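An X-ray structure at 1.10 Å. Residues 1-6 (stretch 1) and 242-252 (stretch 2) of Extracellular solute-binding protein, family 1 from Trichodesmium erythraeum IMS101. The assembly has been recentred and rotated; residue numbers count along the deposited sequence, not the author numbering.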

# COMPACT_ATOMS: atom_id res chain seq x y z
N GLY A 1 -27.59 16.23 0.71
CA GLY A 1 -27.89 14.77 0.80
C GLY A 1 -26.91 13.83 0.11
O GLY A 1 -27.26 12.68 -0.19
N ALA A 2 -25.70 14.30 -0.13
CA ALA A 2 -24.68 13.50 -0.79
C ALA A 2 -23.30 13.89 -0.34
O ALA A 2 -23.08 14.99 0.17
CB ALA A 2 -24.80 13.64 -2.30
N ILE A 3 -22.37 13.00 -0.61
CA ILE A 3 -20.95 13.33 -0.55
C ILE A 3 -20.30 13.03 -1.90
O ILE A 3 -20.71 12.11 -2.61
CB ILE A 3 -20.22 12.59 0.57
CG1 ILE A 3 -20.33 11.07 0.40
CG2 ILE A 3 -20.76 13.02 1.91
CD1 ILE A 3 -19.37 10.32 1.27
N ASN A 4 -19.26 13.79 -2.21
CA ASN A 4 -18.47 13.59 -3.42
C ASN A 4 -17.15 12.92 -3.05
O ASN A 4 -16.29 13.54 -2.41
CB ASN A 4 -18.25 14.92 -4.11
CG ASN A 4 -19.55 15.57 -4.51
OD1 ASN A 4 -20.39 14.93 -5.12
ND2 ASN A 4 -19.73 16.84 -4.13
N LEU A 5 -17.04 11.66 -3.46
CA LEU A 5 -15.86 10.82 -3.21
C LEU A 5 -14.96 10.85 -4.43
O LEU A 5 -15.34 10.34 -5.49
CB LEU A 5 -16.33 9.41 -2.93
CG LEU A 5 -15.24 8.34 -2.80
CD1 LEU A 5 -14.21 8.63 -1.71
CD2 LEU A 5 -15.84 6.94 -2.60
N TYR A 6 -13.77 11.45 -4.28
CA TYR A 6 -12.73 11.45 -5.34
C TYR A 6 -11.77 10.32 -4.96
O TYR A 6 -11.08 10.39 -3.95
CB TYR A 6 -11.98 12.77 -5.36
CG TYR A 6 -12.64 13.93 -6.07
CD1 TYR A 6 -14.00 14.21 -5.92
CD2 TYR A 6 -11.87 14.80 -6.82
CE1 TYR A 6 -14.57 15.31 -6.55
CE2 TYR A 6 -12.42 15.91 -7.43
CZ TYR A 6 -13.77 16.17 -7.30
OH TYR A 6 -14.30 17.30 -7.90
N ALA A 242 -14.49 20.74 1.82
CA ALA A 242 -15.61 19.85 1.67
C ALA A 242 -16.94 20.57 1.83
O ALA A 242 -17.19 21.18 2.88
CB ALA A 242 -15.52 18.75 2.70
N PRO A 243 -17.82 20.47 0.83
CA PRO A 243 -19.14 21.08 1.00
C PRO A 243 -20.03 20.39 2.04
O PRO A 243 -20.94 21.01 2.58
CB PRO A 243 -19.77 21.02 -0.39
CG PRO A 243 -18.94 20.12 -1.20
CD PRO A 243 -17.60 19.99 -0.55
N ASN A 244 -19.77 19.12 2.30
CA ASN A 244 -20.52 18.34 3.31
C ASN A 244 -19.54 17.67 4.25
O ASN A 244 -19.34 16.44 4.24
CB ASN A 244 -21.41 17.31 2.64
CG ASN A 244 -22.39 16.68 3.59
OD1 ASN A 244 -22.38 16.95 4.81
ND2 ASN A 244 -23.28 15.83 3.05
N LYS A 245 -18.93 18.47 5.11
CA LYS A 245 -17.95 17.97 6.06
C LYS A 245 -18.54 16.91 7.00
O LYS A 245 -17.92 15.88 7.25
CB LYS A 245 -17.34 19.13 6.87
CG LYS A 245 -16.30 18.72 7.88
CD LYS A 245 -15.85 19.89 8.74
CE LYS A 245 -14.84 19.45 9.77
NZ LYS A 245 -14.24 20.59 10.51
N GLU A 246 -19.73 17.17 7.48
CA GLU A 246 -20.39 16.23 8.39
C GLU A 246 -20.61 14.81 7.76
O GLU A 246 -20.37 13.75 8.35
CB GLU A 246 -21.74 16.80 8.86
N GLY A 247 -21.04 14.86 6.50
CA GLY A 247 -21.25 13.64 5.75
C GLY A 247 -19.94 12.94 5.44
O GLY A 247 -19.88 11.71 5.48
N ALA A 248 -18.89 13.72 5.15
CA ALA A 248 -17.56 13.16 4.88
C ALA A 248 -17.04 12.42 6.11
O ALA A 248 -16.52 11.29 5.99
CB ALA A 248 -16.60 14.25 4.47
N ILE A 249 -17.20 13.00 7.29
CA ILE A 249 -16.79 12.34 8.54
C ILE A 249 -17.59 11.07 8.74
O ILE A 249 -17.04 10.02 9.12
CB ILE A 249 -16.90 13.30 9.73
CG1 ILE A 249 -15.92 14.48 9.59
CG2 ILE A 249 -16.68 12.54 11.03
CD1 ILE A 249 -16.21 15.61 10.56
N LYS A 250 -18.92 11.13 8.50
CA LYS A 250 -19.75 9.92 8.63
C LYS A 250 -19.25 8.80 7.73
O LYS A 250 -19.29 7.61 8.11
CB LYS A 250 -21.21 10.21 8.33
CG LYS A 250 -21.95 11.00 9.41
CD LYS A 250 -23.43 11.16 9.07
CE LYS A 250 -24.21 11.89 10.17
NZ LYS A 250 -25.68 11.95 9.89
N PHE A 251 -18.82 9.15 6.52
CA PHE A 251 -18.32 8.14 5.60
C PHE A 251 -17.03 7.50 6.12
O PHE A 251 -16.94 6.25 6.13
CB PHE A 251 -18.12 8.75 4.22
CG PHE A 251 -17.73 7.73 3.18
CD1 PHE A 251 -18.64 6.78 2.74
CD2 PHE A 251 -16.45 7.69 2.65
CE1 PHE A 251 -18.31 5.82 1.80
CE2 PHE A 251 -16.11 6.75 1.69
CZ PHE A 251 -17.03 5.82 1.26
N LEU A 252 -16.07 8.30 6.56
CA LEU A 252 -14.85 7.71 7.11
C LEU A 252 -15.15 6.82 8.31
O LEU A 252 -14.58 5.72 8.45
CB LEU A 252 -13.84 8.79 7.49
CG LEU A 252 -13.35 9.71 6.37
CD1 LEU A 252 -12.18 10.51 6.89
CD2 LEU A 252 -12.97 8.93 5.10

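The N-terminal strand (residues 2-6) crosses the first two turns of the helix that begins at K245, with the two axes 8.0 Å apart at closest approach and their directions 68° from each other. Contact is centred on I3, with I3 CA lying 6.3 Å from G247 CA.

N244, at the N-cap position, serves both elements with one amide. With chi1 at -169° (t) and chi2 at -4°, N244 OD1 accepts a hydrogen bond from G247 N at 3.0 Å, capping the first turn, while N244 ND2 donates to A2 O, also at 3.0 Å and nearly linear at 171°. The amide thus ties the strand backbone to the start of the helix, and A2 takes part through its carbonyl while its CB points away.

I3 points toward the helix and adopts the p rotamer (chi1 59°, chi2 166°), which sends its two branches to different places. I3 CG2 settles over the backbone of the first turn, 3.6 Å from G247 C and 3.8 Å from A248 N. This close approach depends on the glycine: a CB at G247 would lie 3.0 Å from I3 CG2 and 2.7 Å from N244 ND2, clashing with both. The other branch runs along the helix, placing I3 CD1 3.6 Å from F251 CB.

F251, one turn beyond G247, is t at chi1 (-174°) with chi2 at 70°, and its CB points toward the strand. L5, two residues after I3, meets the far end of this ring, L5 CD2 lying 4.2 Å from F251 CZ; its t,p conformation carries CD2 there. Both I3 CD1 and L5 CD2 approach the ring obliquely. N4, between I3 and L5 in sequence, has its CA-to-CB bond sideways, though its end comes nearer, and makes only a marginal contact, N4 ND2 to P243 CG at 4.5 Å; its amide is hydrogen-bonded elsewhere in the structure.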